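Local coordinates for Ketoacyl_synth_N domain-containing protein (Photorhabdus luminescens subsp. laumondii, PDB 6SMO) that probably acts as the chain-length-factor partner of a ketosynthase in a minimal type II polyketide synthase making an octaketide, and helps line the pocket for the growing chain, at residues C[80-86]-C[225-229]; C[7-12]-C[323-327]; C[107-111]-C[188-194]. The contacts are given in a common frame with arbitrary orientation. Residue numbers count along the deposited sequence, not the author numbering.

In the fold
Starting at the N terminus, the chain enters strand 5-13, which meets helix 319-329 only some 310 residues later; contact 2 thus closes the longest loop. Nested inside it, contact 1 brings the end of helix 68-84 to strand 218-229, and nested again within that loop, contact 3 joins the residues before and at the start of helix 111-116 to the start of helix 192-204. No loops cross. Contacts 1 and 2, with centres 9 Å apart, share neighbouring antiparallel strands: Val-226 N lies 2.7 Å from Gly-9 O, a probable hydrogen bond. Contact 3 stands apart, its centre about 30 Å from that of contact 1, near the polyketide and the partner ketosynthase.

Contact 1 of 3, residues C[80-86]-C[225-229]; sequences ALKASRL and LVLEE
The last turn of helix 68-84 lies on the end of strand 218-229, their short axes 8.1 Å apart and 52° from parallel. Leu-225 comes nearest in the backbone, its CA 6.2 Å from Ala-80 CA, but its side chain points away from the helix, onto Ile-166 of helix 161-175. Val-226 fills the gap. With chi1 in t, its CG2 sits 3.4 Å from Ala-80 O, 3.8 Å from Ala-80 CB and 4.2 Å from Leu-81 CD2, while its CG1 reaches Ser-84 CB at 4.1 Å and Leu-86 CD1 at 3.6 Å. Helix 68-84 on one face of the strand and helix 161-175 on the other fit the layered alpha-beta thiolase fold. Leu-86 gets back to the strand because Arg-85 leaves the helix with positive phi (phi/psi 67°/34°); Ser-84, chi1 p, turns its OG onto Leu-81 O at 2.7 Å. Leu-227 is out of reach of 80-86. Glu-228 (p, t) points toward 80-86 again, OE2 4.0 Å from Leu-86 CD2; that carboxylate is hydrogen-bonded to Thr-8 and salt-bridged to Arg-236, which also binds Ser-84 O. Glu-229 is the N-cap of helix 230-235, its carboxylate accepting from Gln-231 N and His-232 N.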
loop_
_atom_site.group_PDB
_atom_site.type_symbol
_atom_site.label_atom_id
_atom_site.label_comp_id
_atom_site.label_asym_id
_atom_site.label_seq_id
_atom_site.Cartn_x
_atom_site.Cartn_y
_atom_site.Cartn_z
ATOM N N ALA C 80 12.887 -2.748 -18.584
ATOM C CA ALA C 80 11.569 -2.961 -19.231
ATOM C C ALA C 80 11.223 -1.773 -20.140
ATOM O O ALA C 80 10.741 -2.017 -21.264
ATOM C CB ALA C 80 10.510 -3.183 -18.178
ATOM N N LEU C 81 11.458 -0.542 -19.673
ATOM C CA LEU C 81 11.175 0.710 -20.429
ATOM C C LEU C 81 12.132 0.833 -21.623
ATOM O O LEU C 81 11.705 1.383 -22.658
ATOM C CB LEU C 81 11.304 1.923 -19.500
ATOM C CG LEU C 81 10.140 2.150 -18.537
ATOM C CD1 LEU C 81 10.491 3.211 -17.506
ATOM C CD2 LEU C 81 8.873 2.539 -19.286
ATOM N N LYS C 82 13.372 0.350 -21.483
ATOM C CA LYS C 82 14.417 0.416 -22.541
ATOM C C LYS C 82 14.050 -0.552 -23.673
ATOM O O LYS C 82 14.282 -0.200 -24.846
ATOM C CB LYS C 82 15.803 0.092 -21.972
ATOM C CG LYS C 82 16.947 0.897 -22.573
ATOM C CD LYS C 82 17.023 2.313 -22.038
ATOM C CE LYS C 82 18.120 3.137 -22.678
ATOM N NZ LYS C 82 18.264 4.457 -22.020
ATOM N N ALA C 83 13.502 -1.722 -23.326
ATOM C CA ALA C 83 13.058 -2.776 -24.268
ATOM C C ALA C 83 11.815 -2.305 -25.037
ATOM O O ALA C 83 11.701 -2.649 -26.230
ATOM C CB ALA C 83 12.786 -4.058 -23.519
ATOM N N SER C 84 10.925 -1.555 -24.378
ATOM C CA SER C 84 9.657 -1.029 -24.951
ATOM C C SER C 84 9.947 0.092 -25.957
ATOM O O SER C 84 9.118 0.289 -26.867
ATOM C CB SER C 84 8.719 -0.560 -23.866
ATOM O OG SER C 84 9.231 0.593 -23.215
ATOM N N ARG C 85 11.071 0.801 -25.784
ATOM C CA ARG C 85 11.541 1.912 -26.659
ATOM C C ARG C 85 10.577 3.102 -26.550
ATOM O O ARG C 85 10.398 3.811 -27.560
ATOM C CB ARG C 85 11.686 1.437 -28.111
ATOM C CG ARG C 85 12.613 0.243 -28.290
ATOM C CD ARG C 85 12.510 -0.370 -29.674
ATOM N NE ARG C 85 13.310 -1.583 -29.800
ATOM C CZ ARG C 85 13.332 -2.381 -30.867
ATOM N NH1 ARG C 85 14.099 -3.458 -30.869
ATOM N NH2 ARG C 85 12.589 -2.106 -31.928
ATOM N N LEU C 86 9.996 3.320 -25.364
ATOM C CA LEU C 86 9.081 4.460 -25.073
ATOM C C LEU C 86 9.904 5.745 -24.937
ATOM O O LEU C 86 10.912 5.723 -24.202
ATOM C CB LEU C 86 8.299 4.183 -23.784
ATOM C CG LEU C 86 7.076 3.276 -23.924
ATOM C CD1 LEU C 86 6.637 2.747 -22.567
ATOM C CD2 LEU C 86 5.929 4.007 -24.604
ATOM N N LEU C 225 6.741 -5.663 -16.215
ATOM C CA LEU C 225 6.223 -5.619 -17.608
ATOM C C LEU C 225 5.750 -4.194 -17.912
ATOM O O LEU C 225 5.251 -3.527 -16.982
ATOM C CB LEU C 225 5.067 -6.616 -17.753
ATOM C CG LEU C 225 5.415 -8.084 -17.511
ATOM C CD1 LEU C 225 5.209 -8.467 -16.053
ATOM C CD2 LEU C 225 4.589 -8.991 -18.412
ATOM N N VAL C 226 5.909 -3.750 -19.162
ATOM C CA VAL C 226 5.333 -2.477 -19.686
ATOM C C VAL C 226 4.035 -2.820 -20.428
ATOM O O VAL C 226 4.095 -3.064 -21.649
ATOM C CB VAL C 226 6.326 -1.719 -20.589
ATOM C CG1 VAL C 226 5.743 -0.411 -21.106
ATOM C CG2 VAL C 226 7.648 -1.463 -19.885
ATOM N N LEU C 227 2.918 -2.869 -19.698
ATOM C CA LEU C 227 1.548 -2.991 -20.266
ATOM C C LEU C 227 1.126 -1.622 -20.809
ATOM O O LEU C 227 1.375 -0.615 -20.117
ATOM C CB LEU C 227 0.579 -3.477 -19.180
ATOM C CG LEU C 227 0.329 -4.984 -19.139
ATOM C CD1 LEU C 227 1.634 -5.763 -19.056
ATOM C CD2 LEU C 227 -0.585 -5.344 -17.977
ATOM N N GLU C 228 0.529 -1.586 -22.004
ATOM C CA GLU C 228 -0.054 -0.348 -22.587
ATOM C C GLU C 228 -1.184 -0.696 -23.562
ATOM O O GLU C 228 -1.226 -1.842 -24.052
ATOM C CB GLU C 228 1.024 0.506 -23.258
ATOM C CG GLU C 228 1.819 -0.213 -24.332
ATOM C CD GLU C 228 2.784 0.693 -25.079
ATOM O OE1 GLU C 228 2.310 1.542 -25.860
ATOM O OE2 GLU C 228 4.005 0.560 -24.864
ATOM N N GLU C 229 -2.057 0.283 -23.820
ATOM C CA GLU C 229 -3.258 0.168 -24.692
ATOM C C GLU C 229 -2.806 -0.153 -26.122
ATOM O O GLU C 229 -1.771 0.394 -26.552
ATOM C CB GLU C 229 -4.072 1.463 -24.609
ATOM C CG GLU C 229 -5.486 1.340 -25.148
ATOM C CD GLU C 229 -5.665 1.785 -26.589
ATOM O OE1 GLU C 229 -6.269 1.022 -27.372
ATOM O OE2 GLU C 229 -5.206 2.897 -26.923
#

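Contact 2 of 3, residues C[7-12]-C[323-327]; sequences VTGVGA and VLASS
This is a buried helix-on-sheet contact of the thiolase fold: helix 319-329 lies across strand 5-13, on the sheet face that also carries the Leu-225 side chain. No hydrogen bond joins the two segments, which bury 243 Å² between them. Their short axes approach to 8.7 Å and cross at -133°, the helix running roughly against the strand, with CA pairs Val-10 to Val-323 at 5.8 Å and Val-7 to Ser-326 at 7.1 Å. Val-7 and Val-10 both point to the helix although two residues separate them, because Thr-8 (phi/psi -110°/-27°) and Gly-9 (phi/psi -150°/149°) form what has the shape of a classic beta bulge opposite Val-226. Beyond it the strand alternates normally and Ala-12 faces the helix too. Val-323 (chi1 t) packs CG1 on Val-10 CB at 4.0 Å and on Ala-12 CB at 4.1 Å. Val-10 (chi1 m) meets Ser-326 CB through CG1 at 4.0 Å and Ser-327 OG through CG2 at 3.9 Å; Val-7 CG1 lies 3.8 Å from Ser-326 OG. The serines stay compatible with this apolar seam by bonding back into their own helix: Ser-326 OG to Ser-322 O and Ser-327 OG to Val-323 O, the latter at 3.2 Å.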
loop_
_atom_site.group_PDB
_atom_site.type_symbol
_atom_site.label_atom_id
_atom_site.label_comp_id
_atom_site.label_asym_id
_atom_site.label_seq_id
_atom_site.Cartn_x
_atom_site.Cartn_y
_atom_site.Cartn_z
ATOM N N VAL C 7 1.629 -6.286 -24.066
ATOM C CA VAL C 7 2.979 -6.198 -23.429
ATOM C C VAL C 7 3.969 -5.721 -24.498
ATOM O O VAL C 7 4.076 -6.402 -25.537
ATOM C CB VAL C 7 3.411 -7.552 -22.831
ATOM C CG1 VAL C 7 4.727 -7.446 -22.072
ATOM C CG2 VAL C 7 2.334 -8.155 -21.941
ATOM N N THR C 8 4.652 -4.596 -24.256
ATOM C CA THR C 8 5.600 -3.950 -25.208
ATOM C C THR C 8 7.050 -4.085 -24.720
ATOM O O THR C 8 7.951 -4.075 -25.582
ATOM C CB THR C 8 5.223 -2.483 -25.448
ATOM O OG1 THR C 8 5.001 -1.857 -24.183
ATOM C CG2 THR C 8 3.996 -2.337 -26.319
ATOM N N GLY C 9 7.271 -4.200 -23.406
ATOM C CA GLY C 9 8.613 -4.341 -22.807
ATOM C C GLY C 9 8.581 -5.149 -21.521
ATOM O O GLY C 9 7.556 -5.091 -20.812
ATOM N N VAL C 10 9.665 -5.878 -21.234
ATOM C CA VAL C 10 9.826 -6.717 -20.010
ATOM C C VAL C 10 11.258 -6.566 -19.483
ATOM O O VAL C 10 12.189 -6.468 -20.306
ATOM C CB VAL C 10 9.482 -8.196 -20.277
ATOM C CG1 VAL C 10 7.993 -8.393 -20.514
ATOM C CG2 VAL C 10 10.290 -8.781 -21.427
ATOM N N GLY C 11 11.406 -6.544 -18.156
ATOM C CA GLY C 11 12.698 -6.516 -17.446
ATOM C C GLY C 11 12.611 -7.287 -16.142
ATOM O O GLY C 11 11.565 -7.190 -15.470
ATOM N N ALA C 12 13.622 -8.102 -15.837
ATOM C CA ALA C 12 13.684 -8.901 -14.594
ATOM C C ALA C 12 15.142 -9.123 -14.201
ATOM O O ALA C 12 15.974 -9.067 -15.072
ATOM C CB ALA C 12 13.036 -10.225 -14.842
ATOM N N VAL C 323 6.844 -12.567 -17.484
ATOM C CA VAL C 323 8.000 -11.911 -18.169
ATOM C C VAL C 323 8.584 -12.895 -19.191
ATOM O O VAL C 323 8.785 -12.485 -20.353
ATOM C CB VAL C 323 9.056 -11.430 -17.152
ATOM C CG1 VAL C 323 10.430 -11.234 -17.782
ATOM C CG2 VAL C 323 8.607 -10.159 -16.449
ATOM N N LEU C 324 8.836 -14.140 -18.770
ATOM C CA LEU C 324 9.351 -15.243 -19.632
ATOM C C LEU C 324 8.324 -15.572 -20.724
ATOM O O LEU C 324 8.730 -15.673 -21.898
ATOM C CB LEU C 324 9.654 -16.474 -18.769
ATOM C CG LEU C 324 11.109 -16.643 -18.329
ATOM C CD1 LEU C 324 11.662 -15.371 -17.706
ATOM C CD2 LEU C 324 11.242 -17.807 -17.359
ATOM N N ALA C 325 7.049 -15.733 -20.346
ATOM C CA ALA C 325 5.930 -16.110 -21.246
ATOM C C ALA C 325 5.787 -15.080 -22.373
ATOM O O ALA C 325 5.508 -15.495 -23.515
ATOM C CB ALA C 325 4.651 -16.242 -20.456
ATOM N N SER C 326 5.970 -13.792 -22.060
ATOM C CA SER C 326 5.929 -12.659 -23.023
ATOM C C SER C 326 7.084 -12.776 -24.026
ATOM O O SER C 326 6.855 -12.497 -25.220
ATOM C CB SER C 326 5.959 -11.332 -22.307
ATOM O OG SER C 326 4.810 -11.173 -21.486
ATOM N N SER C 327 8.272 -13.173 -23.557
ATOM C CA SER C 327 9.499 -13.361 -24.379
ATOM C C SER C 327 9.325 -14.560 -25.320
ATOM O O SER C 327 9.757 -14.457 -26.485
ATOM C CB SER C 327 10.724 -13.519 -23.511
ATOM O OG SER C 327 10.941 -12.357 -22.724
#

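Contact 3 of 3, residues C[107-111]-C[188-194]; sequences WQHIE and HLSSPLV
The indole of Trp-107 (chi1 m) carries Leu-193 CD2 over one face, a CH-pi contact with the methyl 3.6 Å from the six-membered ring centroid and 8° off its normal; Val-194 CG1 touches Trp-107 CD1 at 3.9 Å. Trp-107 through His-109 have helical backbone angles, and Trp-107 O accepts Ile-110 N at 3.2 Å and Glu-111 N at 2.9 Å, so the chain curls into helix 111-116 with Ile-110 as N-cap. Opposite, Pro-192 starts helix 192-204. The CA atoms of Gln-108 and Ser-191 are 4.8 Å apart. Gln-108 (t, p) brings CB to 3.5 Å from His-188 NE2 and OE1 to 3.5 Å from Ser-191 CA, while Trp-107 CB lies 3.6 Å from Ser-191 OG. The Trp-107 side chain is about 7 Å from the bound hexaketide and meets pocket residue Trp-133 edge-to-face, and Ile-152 and Phe-165 of the ketosynthase chain cover Glu-111, Pro-192 and Leu-193, placing the contact at the heterodimer interface. Ser-191, N-cap of helix 192-204, makes no capping bond; Glu-111 OE1 instead accepts Leu-193 N (2.7 Å, N-H...O angle 162°), so a carboxylate from a distant segment satisfies a first-turn amide, where negative charge suits the helix dipole.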
loop_
_atom_site.group_PDB
_atom_site.type_symbol
_atom_site.label_atom_id
_atom_site.label_comp_id
_atom_site.label_asym_id
_atom_site.label_seq_id
_atom_site.Cartn_x
_atom_site.Cartn_y
_atom_site.Cartn_z
ATOM N N TRP C 107 13.175 -4.853 5.263
ATOM C CA TRP C 107 13.725 -5.023 6.636
ATOM C C TRP C 107 15.230 -4.730 6.663
ATOM O O TRP C 107 15.717 -4.306 7.729
ATOM C CB TRP C 107 13.413 -6.425 7.177
ATOM C CG TRP C 107 12.081 -6.511 7.854
ATOM C CD1 TRP C 107 10.935 -7.065 7.361
ATOM C CD2 TRP C 107 11.751 -5.995 9.155
ATOM N NE1 TRP C 107 9.919 -6.943 8.270
ATOM C CE2 TRP C 107 10.389 -6.289 9.380
ATOM C CE3 TRP C 107 12.471 -5.325 10.151
ATOM C CZ2 TRP C 107 9.738 -5.931 10.559
ATOM C CZ3 TRP C 107 11.827 -4.972 11.316
ATOM C CH2 TRP C 107 10.478 -5.272 11.516
ATOM N N GLN C 108 15.933 -4.942 5.545
ATOM C CA GLN C 108 17.411 -4.789 5.435
ATOM C C GLN C 108 17.830 -3.375 5.862
ATOM O O GLN C 108 18.907 -3.249 6.480
ATOM C CB GLN C 108 17.881 -5.088 4.008
ATOM C CG GLN C 108 19.381 -4.919 3.798
ATOM C CD GLN C 108 20.199 -5.777 4.733
ATOM O OE1 GLN C 108 20.093 -7.001 4.737
ATOM N NE2 GLN C 108 21.033 -5.134 5.534
ATOM N N HIS C 109 17.015 -2.360 5.552
ATOM C CA HIS C 109 17.338 -0.920 5.748
ATOM C C HIS C 109 17.062 -0.474 7.191
ATOM O O HIS C 109 17.663 0.539 7.600
ATOM C CB HIS C 109 16.564 -0.051 4.744
ATOM C CG HIS C 109 17.212 1.264 4.461
ATOM N ND1 HIS C 109 16.933 2.402 5.194
ATOM C CD2 HIS C 109 18.121 1.627 3.530
ATOM C CE1 HIS C 109 17.644 3.408 4.726
ATOM N NE2 HIS C 109 18.380 2.957 3.705
ATOM N N ILE C 110 16.195 -1.181 7.931
ATOM C CA ILE C 110 15.641 -0.702 9.236
ATOM C C ILE C 110 15.965 -1.663 10.392
ATOM O O ILE C 110 15.792 -1.232 11.547
ATOM C CB ILE C 110 14.122 -0.449 9.121
ATOM C CG1 ILE C 110 13.313 -1.748 9.064
ATOM C CG2 ILE C 110 13.818 0.457 7.936
ATOM C CD1 ILE C 110 11.851 -1.574 9.409
ATOM N N GLU C 111 16.400 -2.900 10.118
ATOM C CA GLU C 111 16.585 -3.964 11.148
ATOM C C GLU C 111 17.385 -3.423 12.339
ATOM O O GLU C 111 16.855 -3.468 13.468
ATOM C CB GLU C 111 17.285 -5.197 10.569
ATOM C CG GLU C 111 16.351 -6.370 10.335
ATOM C CD GLU C 111 17.049 -7.716 10.227
ATOM O OE1 GLU C 111 16.793 -8.434 9.239
ATOM O OE2 GLU C 111 17.837 -8.045 11.136
ATOM N N HIS C 188 13.128 -8.649 -1.395
ATOM C CA HIS C 188 14.464 -8.802 -0.758
ATOM C C HIS C 188 14.311 -9.672 0.496
ATOM O O HIS C 188 13.651 -9.213 1.451
ATOM C CB HIS C 188 15.072 -7.431 -0.440
ATOM C CG HIS C 188 16.423 -7.511 0.190
ATOM N ND1 HIS C 188 17.572 -7.713 -0.551
ATOM C CD2 HIS C 188 16.814 -7.425 1.479
ATOM C CE1 HIS C 188 18.613 -7.744 0.257
ATOM N NE2 HIS C 188 18.175 -7.569 1.508
ATOM N N LEU C 189 14.896 -10.876 0.486
ATOM C CA LEU C 189 14.707 -11.916 1.535
ATOM C C LEU C 189 16.029 -12.200 2.264
ATOM O O LEU C 189 16.045 -13.138 3.087
ATOM C CB LEU C 189 14.176 -13.193 0.873
ATOM C CG LEU C 189 12.951 -13.027 -0.027
ATOM C CD1 LEU C 189 12.625 -14.331 -0.736
ATOM C CD2 LEU C 189 11.746 -12.538 0.764
ATOM N N SER C 190 17.086 -11.426 1.992
ATOM C CA SER C 190 18.471 -11.686 2.474
ATOM C C SER C 190 18.726 -11.020 3.834
ATOM O O SER C 190 19.808 -11.269 4.403
ATOM C CB SER C 190 19.490 -11.246 1.454
ATOM O OG SER C 190 19.415 -12.053 0.288
ATOM N N SER C 191 17.783 -10.214 4.339
ATOM C CA SER C 191 17.887 -9.523 5.653
ATOM C C SER C 191 17.738 -10.544 6.780
ATOM O O SER C 191 16.834 -11.377 6.739
ATOM C CB SER C 191 16.885 -8.401 5.775
ATOM O OG SER C 191 15.555 -8.894 5.773
ATOM N N PRO C 192 18.617 -10.512 7.810
ATOM C CA PRO C 192 18.656 -11.546 8.850
ATOM C C PRO C 192 17.309 -12.015 9.430
ATOM O O PRO C 192 17.195 -13.195 9.710
ATOM C CB PRO C 192 19.473 -10.868 9.961
ATOM C CG PRO C 192 20.435 -9.974 9.215
ATOM C CD PRO C 192 19.652 -9.483 8.015
ATOM N N LEU C 193 16.342 -11.107 9.606
ATOM C CA LEU C 193 15.034 -11.406 10.256
ATOM C C LEU C 193 14.227 -12.365 9.373
ATOM O O LEU C 193 13.821 -13.429 9.883
ATOM C CB LEU C 193 14.262 -10.106 10.512
ATOM C CG LEU C 193 12.851 -10.274 11.082
ATOM C CD1 LEU C 193 12.857 -11.124 12.346
ATOM C CD2 LEU C 193 12.213 -8.921 11.358
ATOM N N VAL C 194 14.001 -11.999 8.106
ATOM C CA VAL C 194 13.184 -12.794 7.138
ATOM C C VAL C 194 14.007 -13.987 6.631
ATOM O O VAL C 194 13.386 -14.998 6.256
ATOM C CB VAL C 194 12.649 -11.935 5.973
ATOM C CG1 VAL C 194 11.793 -10.781 6.469
ATOM C CG2 VAL C 194 13.757 -11.428 5.062
#